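Local coordinates for protein WipB (Legionella pneumophila, PDB 5NNY) that acts as a translocated Ser/Thr phosphatase effector that targets the lysosomal nutrient-sensing machinery of the host cell, at residues A[216-221]-A[226-231]. Numbering follows the deposited sequence.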
loop_
_atom_site.group_PDB
_atom_site.type_symbol
_atom_site.label_atom_id
_atom_site.label_comp_id
_atom_site.label_asym_id
_atom_site.label_seq_id
_atom_site.Cartn_x
_atom_site.Cartn_y
_atom_site.Cartn_z
ATOM N N HIS A 216 17.556 -5.463 -9.496
ATOM C CA HIS A 216 16.750 -4.325 -9.047
ATOM C C HIS A 216 17.287 -3.750 -7.743
ATOM O O HIS A 216 17.326 -2.528 -7.559
ATOM C CB HIS A 216 15.284 -4.737 -8.855
ATOM C CG HIS A 216 14.569 -5.061 -10.123
ATOM N ND1 HIS A 216 14.589 -6.314 -10.695
ATOM C CD2 HIS A 216 13.813 -4.285 -10.940
ATOM C CE1 HIS A 216 13.871 -6.301 -11.805
ATOM N NE2 HIS A 216 13.386 -5.083 -11.974
ATOM N N ILE A 217 17.667 -4.617 -6.807
ATOM C CA ILE A 217 18.175 -4.146 -5.521
ATOM C C ILE A 217 19.477 -3.384 -5.719
ATOM O O ILE A 217 19.709 -2.338 -5.100
ATOM C CB ILE A 217 18.330 -5.342 -4.556
ATOM C CG1 ILE A 217 16.993 -6.054 -4.428
ATOM C CG2 ILE A 217 18.863 -4.897 -3.189
ATOM C CD1 ILE A 217 17.066 -7.359 -3.644
ATOM N N ARG A 218 20.329 -3.869 -6.620
ATOM C CA ARG A 218 21.551 -3.139 -6.942
ATOM C C ARG A 218 21.231 -1.781 -7.552
ATOM O O ARG A 218 21.880 -0.778 -7.233
ATOM C CB ARG A 218 22.422 -3.978 -7.886
ATOM C CG ARG A 218 23.765 -3.341 -8.239
ATOM C CD ARG A 218 24.501 -4.140 -9.315
ATOM N NE ARG A 218 24.901 -5.456 -8.826
ATOM C CZ ARG A 218 26.063 -5.697 -8.227
ATOM N NH1 ARG A 218 26.932 -4.708 -8.057
ATOM N NH2 ARG A 218 26.356 -6.918 -7.800
ATOM N N GLY A 219 20.238 -1.729 -8.441
ATOM C CA GLY A 219 19.846 -0.454 -9.012
ATOM C C GLY A 219 19.292 0.503 -7.972
ATOM O O GLY A 219 19.544 1.708 -8.032
ATOM N N LEU A 220 18.526 -0.023 -7.012
ATOM C CA LEU A 220 17.967 0.814 -5.955
ATOM C C LEU A 220 19.069 1.378 -5.069
ATOM O O LEU A 220 19.057 2.560 -4.720
ATOM C CB LEU A 220 16.955 0.015 -5.118
ATOM C CG LEU A 220 15.642 -0.379 -5.818
ATOM C CD1 LEU A 220 14.913 -1.496 -5.101
ATOM C CD2 LEU A 220 14.719 0.854 -5.918
ATOM N N ALA A 221 20.033 0.544 -4.684
ATOM C CA ALA A 221 21.147 1.059 -3.895
ATOM C C ALA A 221 21.852 2.199 -4.625
ATOM O O ALA A 221 22.190 3.222 -4.018
ATOM C CB ALA A 221 22.126 -0.065 -3.570
ATOM N N VAL A 226 23.635 4.453 -1.764
ATOM C CA VAL A 226 24.081 3.664 -0.624
ATOM C C VAL A 226 24.891 2.497 -1.173
ATOM O O VAL A 226 24.697 2.078 -2.325
ATOM C CB VAL A 226 22.896 3.183 0.246
ATOM C CG1 VAL A 226 22.224 4.360 0.927
ATOM C CG2 VAL A 226 21.899 2.392 -0.593
ATOM N N PRO A 227 25.814 1.958 -0.376
ATOM C CA PRO A 227 26.613 0.823 -0.851
ATOM C C PRO A 227 25.763 -0.421 -1.034
ATOM O O PRO A 227 24.929 -0.755 -0.191
ATOM C CB PRO A 227 27.651 0.625 0.262
ATOM C CG PRO A 227 27.645 1.890 1.032
ATOM C CD PRO A 227 26.245 2.411 0.954
ATOM N N TYR A 228 25.969 -1.097 -2.161
ATOM C CA TYR A 228 25.356 -2.391 -2.424
ATOM C C TYR A 228 26.346 -3.482 -2.036
ATOM O O TYR A 228 27.479 -3.495 -2.525
ATOM C CB TYR A 228 24.959 -2.549 -3.894
ATOM C CG TYR A 228 24.405 -3.930 -4.201
ATOM C CD1 TYR A 228 23.075 -4.241 -3.920
ATOM C CD2 TYR A 228 25.217 -4.933 -4.753
ATOM C CE1 TYR A 228 22.560 -5.495 -4.191
ATOM C CE2 TYR A 228 24.704 -6.193 -5.034
ATOM C CZ TYR A 228 23.377 -6.472 -4.737
ATOM O OH TYR A 228 22.858 -7.729 -4.995
ATOM N N SER A 229 25.918 -4.397 -1.171
ATOM C CA SER A 229 26.737 -5.548 -0.808
ATOM C C SER A 229 25.878 -6.799 -0.831
ATOM O O SER A 229 24.787 -6.815 -0.255
ATOM C CB SER A 229 27.390 -5.380 0.572
ATOM O OG SER A 229 28.045 -6.580 0.981
ATOM N N GLU A 230 26.377 -7.844 -1.502
ATOM C CA GLU A 230 25.713 -9.139 -1.555
ATOM C C GLU A 230 26.649 -10.250 -1.096
ATOM O O GLU A 230 26.577 -11.374 -1.601
ATOM C CB GLU A 230 25.196 -9.439 -2.961
ATOM C CG GLU A 230 26.281 -9.387 -4.031
ATOM C CD GLU A 230 25.778 -9.844 -5.384
ATOM O OE1 GLU A 230 26.608 -10.297 -6.204
ATOM O OE2 GLU A 230 24.548 -9.759 -5.621
ATOM N N GLU A 231 27.545 -9.945 -0.153
ATOM C CA GLU A 231 28.537 -10.932 0.243
ATOM C C GLU A 231 27.941 -12.053 1.081
ATOM O O GLU A 231 28.603 -13.083 1.265
ATOM C CB GLU A 231 29.683 -10.248 0.991
ATOM C CG GLU A 231 30.564 -9.409 0.080
ATOM C CD GLU A 231 30.935 -10.152 -1.194
ATOM O OE1 GLU A 231 31.663 -11.166 -1.095
ATOM O OE2 GLU A 231 30.477 -9.740 -2.290
#
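I217 meets the ring of Y228 where the chain, having left helix 214-224, turns back across the flank of that helix before entering helix 233-253, in the loop joining the two helices of the calcineurin-like phosphoesterase fold of the phosphatase domain. The I217 methyl CG2 lies at the ring edge, 3.9 Å from Y228 CE1, while the same side chain also packs on I243 of helix 233-253 and I193 of strand 190-198.

R218 then crosses one face of the tyrosine. Its CB sits almost squarely over the ring centre in a CH-pi contact, 3.9 Å from the centroid of the Y228 ring. With CG trans to the backbone N (chi1 -177°) and a bend at chi3, the arginine runs on over the ring until its guanidinium overhangs the rim, NH2 coming to 3.3 Å from Y228 CE2. The two planes are inclined by 50°, so this is not a flat stack. The guanidinium edge faces E230, but the salt bridge is long, with R218 NH2 3.7 Å from E230 OE1. Y228 OH donates to E230 OE2 at 2.7 Å, on the anti side and 31° out of the carboxylate plane, which probably steadies the ring beneath the arginine.

A221 closes the turn. Its CB, pointing at the returning chain, packs against Y228 CB (3.8 Å) and V226 CG2. L236 and T239 of helix 233-253 also touch the tyrosine. The sole hydrogen bond between the two segments is a nearly straight one, from V226 N to A221 O at 2.9 Å.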